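Local coordinates for nucleoporin NUP170 (Chaetomium thermophilum, PDB 5HAX), which probably serves as a scaffold nucleoporin of the nuclear pore complex, in which a beta-propeller is joined to an alpha-helical domain, at residues Arg597-Arg600 and Thr601-Ala605; Val12-Gln15 and Thr16-Leu19; Lys713-Thr716 and Tyr717-Phe721; Leu463-Gln466 and Phe467-Pro471. One frame throughout, in Å; residues are numbered along the deposited sequence.

How the contacts relate
Along the chain the contacts come in the order 2, 4, 1, 3, one after another. Each is local, joining residues a few positions apart in an unbroken stretch, so none closes a long loop and none nests or crosses. Contact 2 lies on helix 5-20 near the N terminus, and contact 4 in the loop before strand 473-478 of the beta-propeller. Contact 1 lies where helix 586-599 passes into the loop before strand 608-609, and contact 3 starts helix 717-722. Contact 1 is the hub, touching the other three: through it the N-terminal helix, the propeller loop and the C-terminal helical region meet. Contacts 2 and 3 also touch, at Asn14 and Glu718, whereas contact 4 touches neither.

Contact 1: residues Arg597-Arg600 and Thr601-Ala605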
# COMPACT_ATOMS: atom_id res chain seq x y z
N ARG A 597 5.42 18.49 -1.32
CA ARG A 597 5.36 17.04 -1.38
C ARG A 597 6.75 16.42 -1.50
O ARG A 597 6.96 15.27 -1.10
CB ARG A 597 4.46 16.60 -2.54
CG ARG A 597 2.98 16.91 -2.29
CD ARG A 597 2.12 16.73 -3.53
NE ARG A 597 0.70 16.83 -3.22
CZ ARG A 597 -0.28 16.81 -4.12
NH1 ARG A 597 0.01 16.70 -5.41
NH2 ARG A 597 -1.54 16.91 -3.74
N LEU A 598 7.71 17.17 -2.04
CA LEU A 598 9.08 16.67 -2.12
C LEU A 598 9.74 16.58 -0.74
O LEU A 598 10.65 15.77 -0.55
CB LEU A 598 9.93 17.54 -3.04
CG LEU A 598 9.62 17.51 -4.54
CD1 LEU A 598 10.55 18.47 -5.26
CD2 LEU A 598 9.74 16.11 -5.12
N VAL A 599 9.30 17.40 0.22
CA VAL A 599 9.93 17.47 1.54
C VAL A 599 8.98 17.09 2.67
O VAL A 599 9.30 17.31 3.84
CB VAL A 599 10.53 18.87 1.79
CG1 VAL A 599 11.54 19.22 0.71
CG2 VAL A 599 9.43 19.92 1.88
N ARG A 600 7.82 16.51 2.35
CA ARG A 600 6.83 16.24 3.40
C ARG A 600 7.36 15.26 4.45
O ARG A 600 7.00 15.37 5.62
CB ARG A 600 5.54 15.70 2.77
CG ARG A 600 5.63 14.26 2.29
CD ARG A 600 4.52 13.93 1.31
NE ARG A 600 3.19 14.19 1.86
CZ ARG A 600 2.45 13.29 2.52
NH1 ARG A 600 1.25 13.63 2.97
NH2 ARG A 600 2.90 12.06 2.72
N THR A 601 8.22 14.32 4.05
CA THR A 601 8.81 13.39 5.01
C THR A 601 9.85 14.05 5.91
O THR A 601 10.23 13.45 6.93
CB THR A 601 9.45 12.21 4.30
OG1 THR A 601 10.53 12.67 3.48
CG2 THR A 601 8.44 11.47 3.43
N LEU A 602 10.31 15.25 5.58
CA LEU A 602 11.38 15.94 6.29
C LEU A 602 10.86 17.03 7.22
O LEU A 602 11.25 17.09 8.39
CB LEU A 602 12.35 16.57 5.28
CG LEU A 602 13.71 15.91 5.09
CD1 LEU A 602 13.57 14.43 4.82
CD2 LEU A 602 14.44 16.60 3.94
N TRP A 603 9.98 17.89 6.70
CA TRP A 603 9.64 19.18 7.30
C TRP A 603 9.50 19.13 8.82
O TRP A 603 10.27 19.77 9.55
CB TRP A 603 8.35 19.68 6.66
CG TRP A 603 8.09 21.14 6.85
CD1 TRP A 603 7.17 21.71 7.67
CD2 TRP A 603 8.77 22.22 6.19
NE1 TRP A 603 7.22 23.07 7.56
CE2 TRP A 603 8.19 23.42 6.66
CE3 TRP A 603 9.80 22.29 5.25
CZ2 TRP A 603 8.62 24.67 6.23
CZ3 TRP A 603 10.22 23.54 4.82
CH2 TRP A 603 9.63 24.71 5.31
N LYS A 604 8.53 18.37 9.32
CA LYS A 604 8.23 18.35 10.75
C LYS A 604 9.05 17.32 11.51
O LYS A 604 8.90 17.21 12.73
CB LYS A 604 6.74 18.07 10.96
CG LYS A 604 5.82 19.18 10.47
CD LYS A 604 5.97 20.45 11.30
CE LYS A 604 5.04 21.55 10.81
NZ LYS A 604 5.10 22.75 11.68
N ALA A 605 9.93 16.58 10.84
CA ALA A 605 10.73 15.56 11.50
C ALA A 605 11.92 16.19 12.22
O ALA A 605 12.48 17.20 11.79
CB ALA A 605 11.23 14.53 10.49
O HOH W 1 9.60 14.00 1.27
O HOH W 2 6.37 16.92 7.59
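Val599 and Trp603 meet where helix 586-599 gives way to a loop, and water already joins the two sides one residue earlier. The carbonyl of Leu598 takes a weak bond from a water, which in turn accepts from Thr601 N at 3.1 Å. At Val599 the carbonyl oxygen grips two backbone donors. Leu602 N comes to Val599 O at 2.9 Å from above the carbonyl plane, 56° out of it, while Trp603 N lies 3.0 Å from the same oxygen and almost straight ahead of the C=O bond. On the side-chain level Val599 CG2 packs obliquely against the indole, 4.1 Å from Trp603 CE3. The indole swings to that side because its CG is anti to the backbone N (chi1 -162°). Its NE1 faces the other way, toward Asn14 OD1 of helix 5-20, to which it is hydrogen-bonded, and Val13 and Leu17 of the same helix pack on the ring. Arg600 follows, with CG held between its own N and C (chi1 74°) and thus only 3.1 Å from Thr601 N. Its chain then bends at chi3, and NH2 donates to Ala452 O. Arg600 O takes a bond from a second water at 2.6 Å, which accepts from Lys604 N, just before Ala605 N closes a type I turn on Leu602 O at 2.8 Å. One doubly used carbonyl and two bridging waters thus pair several of the backbone N-H and C=O groups left where the helical bonding lapses.

Contact 2: residues Val12-Gln15 and Thr16-Leu19; sequences VVNQ and TLQL
Thr16 lies alongside Val12, one helical turn on, and its hydroxyl overlaps the end of the Val12 peptide. Thr16 OG1 donates to Val12 O at 2.7 Å, while Thr16 N donates to the same oxygen at 2.9 Å. The two donors come from opposite faces of the carbonyl plane, the hydroxyl standing 37° out of it, so this one acceptor is held from both sides. The placement follows from the first torsion of Thr16, which puts OG1 beside its own backbone N and opposite the carbonyl carbon (chi1 -59°). The methyl CG1 of Val12 borders the hydroxyl, Thr16 OG1, at 4.0 Å. Round the helix, Val13 and Leu17 also run side by side and point the same way. Val13 CG1 touches Leu17 CD1 at 4.0 Å, and Leu17 CG sits 3.3 Å from Val13 O, shielding a carbonyl that already receives Leu17 N at 2.8 Å. Thr16 rests on Leu593 and Thr596 of helix 586-599, and Leu17 on Thr596 as well. Asn14, whose OD1 is taken up by the Trp603 indole, donates from ND2 to Glu718 OE1. On the solvent-facing side, Gln18 lays its extended chain along the Asn14 carbonyl, with CG 3.5 Å from Asn14 O. The i to i+4 backbone bonds mark an ordinary alpha-helix, and the second bond to the Val12 carbonyl is a common habit of helical threonine. The division into packed and exposed sides is that of an amphipathic helix, here helix 5-20, packed against helix 586-599 and the loop after it.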
# COMPACT_ATOMS: atom_id res chain seq x y z
N VAL A 12 3.60 28.86 3.69
CA VAL A 12 2.86 28.21 2.61
C VAL A 12 3.03 26.70 2.69
O VAL A 12 2.08 25.94 2.45
CB VAL A 12 3.34 28.75 1.24
CG1 VAL A 12 2.63 28.03 0.10
CG2 VAL A 12 3.10 30.25 1.16
N VAL A 13 4.24 26.23 3.02
CA VAL A 13 4.48 24.79 3.13
C VAL A 13 3.63 24.20 4.24
O VAL A 13 2.96 23.17 4.05
CB VAL A 13 5.98 24.52 3.37
CG1 VAL A 13 6.22 23.05 3.69
CG2 VAL A 13 6.80 24.94 2.15
N ASN A 14 3.64 24.83 5.41
CA ASN A 14 2.87 24.31 6.54
C ASN A 14 1.39 24.22 6.21
O ASN A 14 0.73 23.24 6.57
CB ASN A 14 3.09 25.20 7.77
CG ASN A 14 4.46 25.02 8.39
OD1 ASN A 14 4.99 23.91 8.44
ND2 ASN A 14 5.04 26.11 8.86
N GLN A 15 0.85 25.22 5.53
CA GLN A 15 -0.56 25.20 5.16
C GLN A 15 -0.83 24.20 4.05
O GLN A 15 -1.93 23.64 3.97
CB GLN A 15 -1.01 26.60 4.74
CG GLN A 15 -0.99 27.61 5.88
CD GLN A 15 -0.94 29.05 5.39
OE1 GLN A 15 -1.20 29.33 4.22
NE2 GLN A 15 -0.59 29.96 6.29
N THR A 16 0.16 23.95 3.18
CA THR A 16 -0.00 22.95 2.13
C THR A 16 0.04 21.54 2.71
O THR A 16 -0.73 20.67 2.30
CB THR A 16 1.08 23.14 1.07
OG1 THR A 16 0.98 24.46 0.52
CG2 THR A 16 0.93 22.12 -0.05
N LEU A 17 0.94 21.30 3.67
CA LEU A 17 0.98 20.01 4.35
C LEU A 17 -0.36 19.69 4.98
O LEU A 17 -0.87 18.57 4.86
CB LEU A 17 2.08 20.02 5.42
CG LEU A 17 3.53 20.08 4.93
CD1 LEU A 17 4.46 20.38 6.10
CD2 LEU A 17 3.93 18.78 4.25
N GLN A 18 -0.96 20.67 5.67
CA GLN A 18 -2.25 20.45 6.31
C GLN A 18 -3.35 20.19 5.29
O GLN A 18 -4.29 19.43 5.56
CB GLN A 18 -2.61 21.65 7.19
CG GLN A 18 -1.83 21.72 8.49
CD GLN A 18 -1.94 23.08 9.17
OE1 GLN A 18 -2.37 24.06 8.57
NE2 GLN A 18 -1.55 23.13 10.44
N LEU A 19 -3.25 20.81 4.11
CA LEU A 19 -4.25 20.59 3.07
C LEU A 19 -4.19 19.16 2.55
O LEU A 19 -5.23 18.53 2.35
CB LEU A 19 -4.04 21.59 1.94
CG LEU A 19 -5.22 21.80 0.99
CD1 LEU A 19 -6.38 22.49 1.70
CD2 LEU A 19 -4.79 22.60 -0.23

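Contact 3: residues Lys713-Thr716 and Tyr717-Phe721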
# COMPACT_ATOMS: atom_id res chain seq x y z
N LYS A 713 18.60 18.57 20.10
CA LYS A 713 17.73 17.43 20.38
C LYS A 713 16.38 17.58 19.69
O LYS A 713 15.87 16.64 19.07
CB LYS A 713 17.54 17.28 21.89
CG LYS A 713 17.38 15.85 22.37
CD LYS A 713 17.09 15.79 23.87
CE LYS A 713 18.28 16.24 24.70
NZ LYS A 713 19.45 15.32 24.57
N ASP A 714 15.79 18.78 19.78
CA ASP A 714 14.45 19.04 19.25
C ASP A 714 14.48 19.96 18.03
O ASP A 714 13.51 20.67 17.76
CB ASP A 714 13.56 19.63 20.35
CG ASP A 714 14.27 20.69 21.17
OD1 ASP A 714 15.10 21.43 20.60
OD2 ASP A 714 14.00 20.78 22.39
N LEU A 715 15.59 19.95 17.29
CA LEU A 715 15.68 20.70 16.05
C LEU A 715 14.97 19.94 14.93
O LEU A 715 15.27 18.77 14.67
CB LEU A 715 17.14 20.93 15.66
CG LEU A 715 17.37 21.51 14.26
CD1 LEU A 715 16.90 22.95 14.19
CD2 LEU A 715 18.82 21.38 13.84
N THR A 716 14.02 20.61 14.28
CA THR A 716 13.33 20.06 13.12
C THR A 716 13.96 20.57 11.84
O THR A 716 14.74 21.53 11.83
CB THR A 716 11.84 20.42 13.16
OG1 THR A 716 11.68 21.83 12.94
CG2 THR A 716 11.22 20.04 14.49
N TYR A 717 13.62 19.92 10.73
CA TYR A 717 14.09 20.38 9.43
C TYR A 717 13.46 21.72 9.06
O TYR A 717 14.12 22.57 8.45
CB TYR A 717 13.79 19.34 8.35
CG TYR A 717 14.86 18.27 8.23
CD1 TYR A 717 16.01 18.50 7.48
CD2 TYR A 717 14.72 17.04 8.86
CE1 TYR A 717 16.99 17.54 7.37
CE2 TYR A 717 15.69 16.07 8.75
CZ TYR A 717 16.83 16.32 8.00
OH TYR A 717 17.80 15.36 7.89
N GLU A 718 12.20 21.93 9.44
CA GLU A 718 11.56 23.22 9.22
C GLU A 718 12.37 24.34 9.86
O GLU A 718 12.63 25.38 9.24
CB GLU A 718 10.14 23.21 9.77
CG GLU A 718 9.45 24.57 9.72
CD GLU A 718 8.07 24.56 10.36
OE1 GLU A 718 7.30 25.51 10.11
OE2 GLU A 718 7.78 23.62 11.13
N GLN A 719 12.77 24.15 11.12
CA GLN A 719 13.53 25.18 11.82
C GLN A 719 14.89 25.40 11.16
O GLN A 719 15.33 26.55 11.01
CB GLN A 719 13.70 24.78 13.29
CG GLN A 719 12.38 24.69 14.05
CD GLN A 719 12.45 23.78 15.26
OE1 GLN A 719 13.43 23.06 15.47
NE2 GLN A 719 11.40 23.81 16.08
N LEU A 720 15.55 24.32 10.76
CA LEU A 720 16.82 24.43 10.05
C LEU A 720 16.66 25.23 8.76
O LEU A 720 17.54 26.02 8.40
CB LEU A 720 17.35 23.03 9.74
CG LEU A 720 18.63 22.93 8.90
CD1 LEU A 720 19.81 23.50 9.66
CD2 LEU A 720 18.88 21.48 8.51
N PHE A 721 15.54 25.04 8.06
CA PHE A 721 15.36 25.64 6.74
C PHE A 721 14.92 27.09 6.80
O PHE A 721 15.30 27.88 5.93
CB PHE A 721 14.33 24.85 5.93
CG PHE A 721 14.75 23.45 5.58
CD1 PHE A 721 16.08 23.10 5.45
CD2 PHE A 721 13.79 22.47 5.36
CE1 PHE A 721 16.45 21.81 5.12
CE2 PHE A 721 14.16 21.18 5.03
CZ PHE A 721 15.49 20.85 4.91
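A capping box opens helix 717-722, with Thr716 as its N-cap and Gln719 as the reciprocal partner. The threonine hydroxyl receives the Gln719 N-H, Gln719 N to Thr716 OG1 measuring 3.1 Å with an N-H...O angle of 163°. In return Thr716 N donates to Gln719 OE1 at 2.8 Å, reaching that oxygen from above the plane of the amide carbonyl, 51° out of it. Thr716 OG1 can face the helix because it is set between its own N and C (chi1 69°). The glutamine reaches back with an extended chain, whose CG and CD each pass 3.1 Å from Thr716 OG1, so the glutamine chain passes at a slant close over the hydroxyl. The first helical bond then forms between Leu720 N and Thr716 O at 3.1 Å. The hydroxyl thus supplies an acceptor to Gln719 N, in the first turn, where no preceding helical carbonyl does so, while the return bond holds Thr716 N. The cap also stands at a junction of the helical region: Leu720 packs on Phe688 and Val689 of helix 663-694, and Leu715 on Val607. Alongside the box Leu715 and Gln719 run antiparallel to each other, side chain beside side chain, and Leu715 CD1 comes to 3.8 Å from Gln719 CB and 3.7 Å from Gln719 OE1.

Contact 4: residues Leu463-Gln466 and Phe467-Pro471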
# COMPACT_ATOMS: atom_id res chain seq x y z
N LEU A 463 -1.96 11.46 -4.26
CA LEU A 463 -1.28 12.57 -4.91
C LEU A 463 -0.10 13.05 -4.09
O LEU A 463 0.94 13.43 -4.64
CB LEU A 463 -2.27 13.71 -5.15
CG LEU A 463 -3.45 13.34 -6.05
CD1 LEU A 463 -4.57 14.37 -5.92
CD2 LEU A 463 -3.00 13.22 -7.49
N ALA A 464 -0.23 13.02 -2.76
CA ALA A 464 0.80 13.57 -1.89
C ALA A 464 2.07 12.74 -1.89
O ALA A 464 3.16 13.28 -1.66
CB ALA A 464 0.25 13.68 -0.46
N VAL A 465 1.97 11.44 -2.16
CA VAL A 465 3.10 10.52 -2.04
C VAL A 465 3.62 10.07 -3.40
O VAL A 465 4.39 9.10 -3.48
CB VAL A 465 2.72 9.30 -1.18
CG1 VAL A 465 2.44 9.73 0.25
CG2 VAL A 465 1.52 8.57 -1.77
N GLN A 466 3.24 10.76 -4.48
CA GLN A 466 3.68 10.36 -5.82
C GLN A 466 5.20 10.26 -5.93
O GLN A 466 5.70 9.46 -6.72
CB GLN A 466 3.17 11.37 -6.86
CG GLN A 466 1.67 11.29 -7.13
CD GLN A 466 1.23 12.31 -8.16
OE1 GLN A 466 1.20 12.02 -9.36
NE2 GLN A 466 0.89 13.51 -7.70
N PHE A 467 5.93 11.05 -5.15
CA PHE A 467 7.38 11.14 -5.28
C PHE A 467 8.12 10.67 -4.03
O PHE A 467 9.35 10.81 -3.96
CB PHE A 467 7.78 12.59 -5.61
CG PHE A 467 6.82 13.27 -6.54
CD1 PHE A 467 6.76 12.90 -7.87
CD2 PHE A 467 5.97 14.26 -6.08
CE1 PHE A 467 5.87 13.52 -8.73
CE2 PHE A 467 5.09 14.89 -6.94
CZ PHE A 467 5.03 14.51 -8.27
N ASP A 468 7.41 10.12 -3.04
CA ASP A 468 8.02 9.61 -1.82
C ASP A 468 8.11 8.10 -1.75
O ASP A 468 8.98 7.57 -1.06
CB ASP A 468 7.24 10.11 -0.59
CG ASP A 468 7.79 11.41 -0.04
OD1 ASP A 468 9.02 11.54 0.08
OD2 ASP A 468 6.97 12.30 0.28
N GLN A 469 7.22 7.39 -2.44
CA GLN A 469 7.22 5.93 -2.46
C GLN A 469 6.82 5.47 -3.86
O GLN A 469 5.98 6.10 -4.51
CB GLN A 469 6.25 5.36 -1.41
CG GLN A 469 4.82 5.85 -1.55
CD GLN A 469 3.96 5.50 -0.34
OE1 GLN A 469 3.05 4.68 -0.43
NE2 GLN A 469 4.25 6.13 0.79
N VAL A 470 7.44 4.39 -4.31
CA VAL A 470 7.20 3.89 -5.67
C VAL A 470 5.73 3.52 -5.82
O VAL A 470 5.05 3.26 -4.82
CB VAL A 470 8.10 2.68 -5.99
CG1 VAL A 470 9.56 3.09 -6.01
CG2 VAL A 470 7.87 1.55 -5.00
N PRO A 471 5.20 3.51 -7.04
CA PRO A 471 3.81 3.08 -7.23
C PRO A 471 3.63 1.62 -6.81
O PRO A 471 4.52 0.79 -6.99
CB PRO A 471 3.57 3.27 -8.73
CG PRO A 471 4.66 4.17 -9.20
CD PRO A 471 5.83 3.90 -8.31
O HOH W 3 5.40 12.85 -2.91
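Phe467 turns the face of its ring onto Gln466 in a CH-pi contact, within the loop that leads to strand 473-478 of the beta-propeller. Gln466 CB stands 3.8 Å from the centroid of the Phe467 ring and only 5° off the ring normal, so it sits squarely over the centre. Tyr594 of helix 586-599 makes an edge-to-face contact with the same ring. A second pair, Val465 and Gln469, is set at a slant: Gln469 CG is set between its own N and carbonyl carbon (chi1 57°), and the extended chain beyond it lies against the valine, Gln469 NE2 being 4.0 Å from Val465 CB. The backbone turns tightly through these residues. Asp468 N donates to Val465 O at 3.2 Å from well above the carbonyl plane, Gln469 N adds a weak bond to the same oxygen, and a water bridges Ala464 O and Phe467 N. The polar end of Gln466 is held at both atoms: OE1 accepts from Val491 N at the start of helix 490-501, and Gln466 NE2 donates to Leu463 O at 3.1 Å, on a lone pair of that oxygen, which itself lies only 5° out of the Gln466 amide plane.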